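Local coordinates for protein putative oxidoreductase molybdopterin-binding subunit (Sulfolobus tokodaii, PDB 4ZOH) that binds a pterin cytosine dinucleotide molybdenum cofactor and probably serves as the molybdopterin-binding subunit of an oxidoreductase of the xanthine dehydrogenase and aldehyde oxidase family, at residues Pro223-Leu228 / Leu239-Thr244; Asp357-Arg362 / Val570-Val575; Ile425-Lys428 / Lys432-Leu435. All blocks are in the same frame, centred on the assembly; numbering follows the deposited sequence.

Contact 1 of 3, residues Pro223-Leu228 / Leu239-Thr244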
loop_
_atom_site.group_PDB
_atom_site.type_symbol
_atom_site.label_atom_id
_atom_site.label_comp_id
_atom_site.label_asym_id
_atom_site.label_seq_id
_atom_site.Cartn_x
_atom_site.Cartn_y
_atom_site.Cartn_z
ATOM N N PRO A 223 23.946 -4.927 4.847
ATOM C CA PRO A 223 24.100 -3.680 5.667
ATOM C C PRO A 223 22.988 -2.646 5.435
ATOM O O PRO A 223 22.477 -2.081 6.419
ATOM C CB PRO A 223 25.467 -3.109 5.231
ATOM C CG PRO A 223 26.227 -4.286 4.634
ATOM C CD PRO A 223 25.131 -5.161 3.975
ATOM N N GLU A 224 22.575 -2.460 4.176
ATOM C CA GLU A 224 21.527 -1.497 3.847
ATOM C C GLU A 224 20.181 -1.839 4.510
ATOM O O GLU A 224 19.410 -0.939 4.902
ATOM C CB GLU A 224 21.334 -1.413 2.327
ATOM C CG GLU A 224 22.530 -0.921 1.552
ATOM C CD GLU A 224 23.402 -2.073 1.089
ATOM O OE1 GLU A 224 23.613 -2.981 1.843
ATOM O OE2 GLU A 224 23.904 -2.047 -0.024
ATOM N N GLU A 225 19.893 -3.123 4.659
ATOM C CA GLU A 225 18.640 -3.466 5.278
ATOM C C GLU A 225 18.622 -3.136 6.784
ATOM O O GLU A 225 17.653 -2.588 7.302
ATOM C CB GLU A 225 18.295 -4.962 5.053
ATOM C CG GLU A 225 17.783 -5.318 3.621
ATOM C CD GLU A 225 17.815 -6.835 3.412
ATOM O OE1 GLU A 225 18.894 -7.374 3.236
ATOM O OE2 GLU A 225 16.798 -7.521 3.430
ATOM N N TYR A 226 19.655 -3.569 7.497
ATOM C CA TYR A 226 19.832 -3.121 8.939
ATOM C C TYR A 226 19.758 -1.605 9.105
ATOM O O TYR A 226 19.041 -1.112 9.974
ATOM C CB TYR A 226 21.168 -3.631 9.491
ATOM C CG TYR A 226 21.229 -5.130 9.705
ATOM C CD1 TYR A 226 20.291 -5.774 10.501
ATOM C CD2 TYR A 226 22.238 -5.887 9.099
ATOM C CE1 TYR A 226 20.363 -7.104 10.784
ATOM C CE2 TYR A 226 22.342 -7.229 9.374
ATOM C CZ TYR A 226 21.411 -7.816 10.236
ATOM O OH TYR A 226 21.486 -9.144 10.485
ATOM N N ALA A 227 20.448 -0.887 8.252
ATOM C CA ALA A 227 20.456 0.569 8.336
ATOM C C ALA A 227 19.094 1.182 8.046
ATOM O O ALA A 227 18.641 2.104 8.763
ATOM C CB ALA A 227 21.520 1.176 7.433
ATOM N N LEU A 228 18.410 0.664 7.025
ATOM C CA LEU A 228 17.107 1.229 6.644
ATOM C C LEU A 228 16.139 1.047 7.806
ATOM O O LEU A 228 15.356 1.928 8.157
ATOM C CB LEU A 228 16.550 0.499 5.385
ATOM C CG LEU A 228 15.335 1.210 4.806
ATOM C CD1 LEU A 228 15.752 2.553 4.174
ATOM C CD2 LEU A 228 14.660 0.277 3.762
ATOM N N LEU A 239 10.433 4.603 4.257
ATOM C CA LEU A 239 11.730 4.841 3.661
ATOM C C LEU A 239 11.921 3.673 2.682
ATOM O O LEU A 239 11.898 2.493 3.104
ATOM C CB LEU A 239 12.803 4.710 4.770
ATOM C CG LEU A 239 12.778 5.677 6.005
ATOM C CD1 LEU A 239 14.102 5.461 6.779
ATOM C CD2 LEU A 239 12.603 7.166 5.659
ATOM N N LYS A 240 12.082 4.033 1.409
ATOM C CA LYS A 240 12.305 3.105 0.302
ATOM C C LYS A 240 13.783 3.128 -0.067
ATOM O O LYS A 240 14.362 4.197 -0.327
ATOM C CB LYS A 240 11.482 3.559 -0.942
ATOM C CG LYS A 240 11.736 2.786 -2.237
ATOM C CD LYS A 240 11.054 1.389 -2.193
ATOM C CE LYS A 240 9.514 1.418 -2.292
ATOM N NZ LYS A 240 9.149 1.955 -3.670
ATOM N N TRP A 241 14.381 1.950 -0.105
ATOM C CA TRP A 241 15.732 1.869 -0.575
ATOM C C TRP A 241 15.778 0.948 -1.833
ATOM O O TRP A 241 15.346 -0.243 -1.748
ATOM C CB TRP A 241 16.590 1.221 0.515
ATOM C CG TRP A 241 17.948 0.777 -0.060
ATOM C CD1 TRP A 241 18.883 1.564 -0.640
ATOM C CD2 TRP A 241 18.453 -0.573 -0.165
ATOM N NE1 TRP A 241 19.986 0.792 -1.039
ATOM C CE2 TRP A 241 19.741 -0.506 -0.740
ATOM C CE3 TRP A 241 17.964 -1.826 0.226
ATOM C CZ2 TRP A 241 20.543 -1.675 -0.981
ATOM C CZ3 TRP A 241 18.789 -2.974 0.046
ATOM C CH2 TRP A 241 20.049 -2.878 -0.577
ATOM N N VAL A 242 16.303 1.461 -2.950
ATOM C CA VAL A 242 16.569 0.591 -4.118
ATOM C C VAL A 242 17.931 0.971 -4.707
ATOM O O VAL A 242 18.078 2.037 -5.218
ATOM C CB VAL A 242 15.487 0.662 -5.210
ATOM C CG1 VAL A 242 15.812 -0.307 -6.371
ATOM C CG2 VAL A 242 14.112 0.367 -4.631
ATOM N N PRO A 243 18.922 0.083 -4.623
ATOM C CA PRO A 243 20.250 0.348 -5.225
ATOM C C PRO A 243 20.193 0.413 -6.745
ATOM O O PRO A 243 19.296 -0.223 -7.381
ATOM C CB PRO A 243 21.092 -0.852 -4.756
ATOM C CG PRO A 243 20.051 -1.933 -4.649
ATOM C CD PRO A 243 18.822 -1.296 -4.121
ATOM N N THR A 244 21.091 1.178 -7.340
ATOM C CA THR A 244 21.298 1.031 -8.787
ATOM C C THR A 244 21.969 -0.332 -9.077
ATOM O O THR A 244 22.499 -1.032 -8.155
ATOM C CB THR A 244 22.193 2.128 -9.337
ATOM O OG1 THR A 244 23.512 1.881 -8.859
ATOM C CG2 THR A 244 21.689 3.562 -8.895
#
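A helix laid against a mixed beta sheet meets it here through Glu224 and Leu228, one turn apart, which face Trp241 and Leu239 of strand 239-241. The helix and strand segments run antiparallel at 173°, their axes 9.9 Å apart. Glu224 CB lies over the indole face, 3.4 Å from the centroid of the six-membered ring of Trp241, a CH-pi contact 13° off the ring normal. CG, anti to the carbonyl carbon (chi1 -63°), reaches the rim 3.3 Å from Trp241 CZ2, and the bend at chi2 turns the carboxylate alongside the indole, where OE2 meets Arg38 and Arg168 in salt bridges. Glutamate suits the place because its stem is apolar and its end charged. Pro243 CD covers the opposite indole face, so the ring is sandwiched. One turn further along, Leu228 packs CD1 3.7 Å from Leu239 CB and CD2 3.9 Å from Trp241 CB. An alanine in place of Trp241 would remove the indole, and the stem of Glu224 would probably lose its flat support. Leu228 also rests on Val34 of strand 32-38 and on Ala170 and Ala172 of strand 170-174, so the helix covers strand 239-241 and both its sheet neighbours.

Contact 2 of 3, residues Asp357-Arg362 / Val570-Val575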
loop_
_atom_site.group_PDB
_atom_site.type_symbol
_atom_site.label_atom_id
_atom_site.label_comp_id
_atom_site.label_asym_id
_atom_site.label_seq_id
_atom_site.Cartn_x
_atom_site.Cartn_y
_atom_site.Cartn_z
ATOM N N ASP A 357 39.531 -43.347 -21.000
ATOM C CA ASP A 357 38.287 -42.745 -21.389
ATOM C C ASP A 357 37.598 -42.046 -20.208
ATOM O O ASP A 357 37.432 -42.665 -19.113
ATOM C CB ASP A 357 37.343 -43.827 -21.893
ATOM C CG ASP A 357 36.078 -43.232 -22.422
ATOM O OD1 ASP A 357 36.162 -42.522 -23.435
ATOM O OD2 ASP A 357 35.038 -43.458 -21.801
ATOM N N GLN A 358 37.162 -40.810 -20.449
ATOM C CA GLN A 358 36.506 -39.982 -19.412
ATOM C C GLN A 358 35.259 -40.612 -18.824
ATOM O O GLN A 358 34.990 -40.431 -17.617
ATOM C CB GLN A 358 36.259 -38.569 -19.903
ATOM C CG GLN A 358 35.127 -38.381 -20.902
ATOM C CD GLN A 358 34.997 -36.938 -21.262
ATOM O OE1 GLN A 358 34.787 -36.079 -20.400
ATOM N NE2 GLN A 358 35.143 -36.639 -22.535
ATOM N N TYR A 359 34.526 -41.430 -19.614
ATOM C CA TYR A 359 33.381 -42.126 -19.013
ATOM C C TYR A 359 33.824 -43.387 -18.223
ATOM O O TYR A 359 33.293 -43.715 -17.099
ATOM C CB TYR A 359 32.289 -42.461 -20.048
ATOM C CG TYR A 359 30.888 -42.384 -19.443
ATOM C CD1 TYR A 359 30.066 -41.220 -19.621
ATOM C CD2 TYR A 359 30.398 -43.425 -18.665
ATOM C CE1 TYR A 359 28.810 -41.154 -19.016
ATOM C CE2 TYR A 359 29.156 -43.367 -18.079
ATOM C CZ TYR A 359 28.372 -42.222 -18.269
ATOM O OH TYR A 359 27.127 -42.181 -17.670
ATOM N N GLU A 360 34.811 -44.087 -18.798
ATOM C CA GLU A 360 35.270 -45.376 -18.203
ATOM C C GLU A 360 35.875 -45.130 -16.797
ATOM O O GLU A 360 35.562 -45.835 -15.817
ATOM C CB GLU A 360 36.274 -46.145 -19.163
ATOM C CG GLU A 360 35.613 -46.830 -20.376
ATOM C CD GLU A 360 34.617 -47.933 -20.009
ATOM O OE1 GLU A 360 34.880 -48.715 -19.069
ATOM O OE2 GLU A 360 33.545 -48.013 -20.648
ATOM N N ILE A 361 36.690 -44.089 -16.692
ATOM C CA ILE A 361 37.315 -43.767 -15.381
ATOM C C ILE A 361 36.256 -43.581 -14.274
ATOM O O ILE A 361 36.439 -44.089 -13.133
ATOM C CB ILE A 361 38.280 -42.590 -15.509
ATOM C CG1 ILE A 361 39.355 -42.713 -14.422
ATOM C CG2 ILE A 361 37.504 -41.288 -15.503
ATOM C CD1 ILE A 361 40.558 -41.828 -14.682
ATOM N N ARG A 362 35.106 -42.982 -14.639
ATOM C CA ARG A 362 34.047 -42.776 -13.681
ATOM C C ARG A 362 33.332 -44.085 -13.320
ATOM O O ARG A 362 32.972 -44.324 -12.143
ATOM C CB ARG A 362 33.067 -41.625 -14.177
ATOM C CG ARG A 362 33.739 -40.253 -14.341
ATOM C CD ARG A 362 32.787 -39.151 -14.895
ATOM N NE ARG A 362 33.328 -37.836 -14.566
ATOM C CZ ARG A 362 34.336 -37.240 -15.199
ATOM N NH1 ARG A 362 34.913 -37.792 -16.278
ATOM N NH2 ARG A 362 34.773 -36.060 -14.767
ATOM N N VAL A 570 24.565 -37.529 -13.843
ATOM C CA VAL A 570 25.651 -37.396 -14.817
ATOM C C VAL A 570 25.154 -36.446 -15.935
ATOM O O VAL A 570 23.997 -36.567 -16.365
ATOM C CB VAL A 570 26.142 -38.802 -15.326
ATOM C CG1 VAL A 570 24.956 -39.670 -15.805
ATOM C CG2 VAL A 570 27.115 -38.649 -16.490
ATOM N N HIS A 571 26.016 -35.525 -16.389
ATOM C CA HIS A 571 25.644 -34.520 -17.331
ATOM C C HIS A 571 26.702 -34.635 -18.380
ATOM O O HIS A 571 27.794 -35.102 -18.092
ATOM C CB HIS A 571 25.628 -33.074 -16.720
ATOM C CG HIS A 571 24.457 -32.824 -15.794
ATOM N ND1 HIS A 571 23.878 -31.570 -15.637
ATOM C CD2 HIS A 571 23.763 -33.662 -14.977
ATOM C CE1 HIS A 571 22.827 -31.686 -14.835
ATOM N NE2 HIS A 571 22.765 -32.923 -14.369
ATOM N N LEU A 572 26.361 -34.202 -19.603
ATOM C CA LEU A 572 27.177 -34.394 -20.764
ATOM C C LEU A 572 26.971 -33.233 -21.700
ATOM O O LEU A 572 25.865 -32.747 -21.821
ATOM C CB LEU A 572 26.697 -35.676 -21.466
ATOM C CG LEU A 572 26.740 -36.953 -20.685
ATOM C CD1 LEU A 572 25.348 -37.320 -20.326
ATOM C CD2 LEU A 572 27.268 -38.056 -21.600
ATOM N N ALA A 573 28.032 -32.773 -22.328
ATOM C CA ALA A 573 27.912 -31.699 -23.285
ATOM C C ALA A 573 28.748 -31.998 -24.516
ATOM O O ALA A 573 29.741 -32.703 -24.412
ATOM C CB ALA A 573 28.361 -30.401 -22.681
ATOM N N LEU A 574 28.362 -31.417 -25.647
ATOM C CA LEU A 574 29.084 -31.531 -26.904
ATOM C C LEU A 574 29.312 -30.130 -27.299
ATOM O O LEU A 574 28.346 -29.351 -27.402
ATOM C CB LEU A 574 28.216 -32.246 -28.015
ATOM C CG LEU A 574 28.867 -32.432 -29.435
ATOM C CD1 LEU A 574 29.844 -33.584 -29.407
ATOM C CD2 LEU A 574 27.811 -32.757 -30.518
ATOM N N VAL A 575 30.546 -29.783 -27.579
ATOM C CA VAL A 575 30.824 -28.363 -27.879
ATOM C C VAL A 575 31.673 -28.288 -29.103
ATOM O O VAL A 575 32.274 -29.291 -29.461
ATOM C CB VAL A 575 31.631 -27.665 -26.720
ATOM C CG1 VAL A 575 30.923 -27.769 -25.358
ATOM C CG2 VAL A 575 33.076 -28.177 -26.596
#
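Tyr359 reaches across from the first turn of helix 358-365 to Val570 and Leu572 on strand 568-577, and this one ring carries the contact. Its OH lies 3.7 Å from Val570 CG2 and 3.8 Å from Val570 CG1. Val570 CG2 stands anti to the backbone N and CG1 between N and the carbonyl carbon (chi1 51°), which presents both methyls to the tyrosine oxygen. Tyr359 CE1 adds an apolar touch 3.9 Å from Val570 CG2; the two side chains cross at about a right angle. Leu572 CD2 approaches the same Tyr359 CE1 more loosely, at 4.3 Å. Tyrosine suits this place because it is long enough to bridge CA atoms 10.0 Å apart, those of Tyr359 and Val570, and its hydroxyl hydrogen-bonds to the carbonyl of Leu389.

The next shell fixes the helix start. Asp357 is the N-cap, its OD2 accepting from Glu360 N at 3.1 Å and, weakly, from Tyr359 N. Arg362 folds back so that NH1 donates to Gln358 O at 3.0 Å, from above the carbonyl plane, while its NE pairs with Glu344.

This is mainly apolar packing of a helix start on a strand some 200 residues later, joining the two molybdopterin cofactor-binding regions. Helix 385-401 packs alongside, with Leu388 against Val570 and Tyr396 and Leu399 against Leu572. Strand 568-577 itself runs between strands 405-412 and 583-593.

Contact 3 of 3, residues Ile425-Lys428 / Lys432-Leu435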
loop_
_atom_site.group_PDB
_atom_site.type_symbol
_atom_site.label_atom_id
_atom_site.label_comp_id
_atom_site.label_asym_id
_atom_site.label_seq_id
_atom_site.Cartn_x
_atom_site.Cartn_y
_atom_site.Cartn_z
ATOM N N ILE A 425 -2.720 -24.646 7.379
ATOM C CA ILE A 425 -3.836 -24.751 6.452
ATOM C C ILE A 425 -5.106 -24.353 7.184
ATOM O O ILE A 425 -5.334 -24.773 8.299
ATOM C CB ILE A 425 -3.913 -26.166 5.740
ATOM C CG1 ILE A 425 -4.844 -26.152 4.552
ATOM C CG2 ILE A 425 -4.382 -27.248 6.716
ATOM C CD1 ILE A 425 -4.664 -27.394 3.630
ATOM N N SER A 426 -5.976 -23.597 6.537
ATOM C CA SER A 426 -7.122 -23.078 7.258
ATOM C C SER A 426 -8.390 -23.126 6.433
ATOM O O SER A 426 -8.358 -22.797 5.243
ATOM C CB SER A 426 -6.771 -21.626 7.600
ATOM O OG SER A 426 -7.840 -20.995 8.209
ATOM N N VAL A 427 -9.530 -23.394 7.044
ATOM C CA VAL A 427 -10.773 -23.453 6.255
ATOM C C VAL A 427 -11.802 -22.507 6.796
ATOM O O VAL A 427 -12.115 -22.543 8.004
ATOM C CB VAL A 427 -11.372 -24.900 6.228
ATOM C CG1 VAL A 427 -12.635 -24.963 5.361
ATOM C CG2 VAL A 427 -10.287 -25.901 5.781
ATOM N N LYS A 428 -12.356 -21.654 5.924
ATOM C CA LYS A 428 -13.280 -20.603 6.408
ATOM C C LYS A 428 -14.716 -21.251 6.461
ATOM O O LYS A 428 -14.945 -22.334 5.904
ATOM C CB LYS A 428 -13.269 -19.399 5.480
ATOM C CG LYS A 428 -11.894 -18.726 5.310
ATOM C CD LYS A 428 -11.963 -17.310 4.747
ATOM C CE LYS A 428 -10.606 -16.560 4.990
ATOM N NZ LYS A 428 -10.385 -16.363 6.463
ATOM N N LYS A 432 -13.741 -22.051 2.098
ATOM C CA LYS A 432 -12.505 -21.679 1.382
ATOM C C LYS A 432 -11.263 -22.227 2.068
ATOM O O LYS A 432 -11.133 -22.122 3.253
ATOM C CB LYS A 432 -12.365 -20.189 1.213
ATOM C CG LYS A 432 -11.098 -19.805 0.415
ATOM C CD LYS A 432 -10.622 -18.385 0.755
ATOM C CE LYS A 432 -9.549 -17.886 -0.205
ATOM N NZ LYS A 432 -8.356 -18.761 -0.275
ATOM N N ILE A 433 -10.344 -22.792 1.303
ATOM C CA ILE A 433 -9.123 -23.320 1.895
ATOM C C ILE A 433 -7.932 -22.468 1.496
ATOM O O ILE A 433 -7.726 -22.218 0.286
ATOM C CB ILE A 433 -8.835 -24.778 1.416
ATOM C CG1 ILE A 433 -9.960 -25.750 1.863
ATOM C CG2 ILE A 433 -7.462 -25.280 1.903
ATOM C CD1 ILE A 433 -9.964 -27.048 1.012
ATOM N N THR A 434 -7.101 -22.144 2.489
ATOM C CA THR A 434 -5.818 -21.467 2.258
ATOM C C THR A 434 -4.718 -22.237 2.942
ATOM O O THR A 434 -4.830 -22.616 4.103
ATOM C CB THR A 434 -5.854 -19.994 2.785
ATOM O OG1 THR A 434 -7.092 -19.414 2.369
ATOM C CG2 THR A 434 -4.664 -19.118 2.221
ATOM N N LEU A 435 -3.680 -22.492 2.166
ATOM C CA LEU A 435 -2.475 -23.107 2.610
ATOM C C LEU A 435 -1.377 -22.026 2.696
ATOM O O LEU A 435 -1.168 -21.294 1.749
ATOM C CB LEU A 435 -2.058 -24.214 1.615
ATOM C CG LEU A 435 -0.700 -24.837 1.858
ATOM C CD1 LEU A 435 -0.778 -25.764 3.070
ATOM C CD2 LEU A 435 -0.311 -25.625 0.614
#
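Ile425-Lys428 and Lys432-Leu435 run antiparallel, their strand axes 4.8 Å apart at 167°, with Ser426 and Thr434 forming a hydrogen-bonded pair between the non-hydrogen-bonded pairs Ile425-Leu435 and Val427-Ile433. This is the turn end of the beta hairpin 420-427/433-437. Ser426 N donates to Thr434 O at 2.9 Å, nearly in line with the carbonyl, and Thr434 N returns a bond to Ser426 O at 3.1 Å. Lys428 N, bonded to Lys432 O at 3.0 Å, continues the pattern toward the turn.

Ile425, Val427, Ile433 and Leu435 share one face. Beta-branched Ile and Val suit the extended backbone, and with Leu435 they make a buried apolar layer. Ile433 touches both Ile425 and Val427: its CG2, anti to the backbone N, reaches 3.8 Å from Ile425 CG1, while its CG1 lies 3.9 Å from Val427 CG2, those two chains side by side. Leu501 of helix 486-512 and Phe538 of helix 538-547 cover this face.

The other face carries Ser426 and Thr434, small polar residues, and Ser426 OG bonds to Asp553. Lys428 sends its ammonium to the carbonyls of Thr472 and Glu476 of the second subunit, bringing the hairpin to the dimer interface. Lys432 runs extended along its own strand and bends only at its last torsion: NZ forms a salt bridge with Glu466 and a hydrogen bond to Thr434 OG1 at 3.0 Å.

How the contacts relate
The three contacts lie far apart and none touches another. The centres of contact 1 and contact 2 are about 46 Å apart, on opposite sides of the chain's centre. Contact 3 has its centre about 35 Å from that of contact 1 and about 49 Å from that of contact 2. Each belongs to a different sheet. Contact 1 closes first along the chain; contact 3 is then nested inside the long loop that contact 2 closes. Contact 3 also touches the second subunit, whereas contact 2 touches no other chain. The side chain of Leu435 lies about 12 Å from the bound pterin cytosine dinucleotide. Local contacts 1 and 3 thus each brace one molybdopterin cofactor-binding region, while contact 2 joins the first to the second.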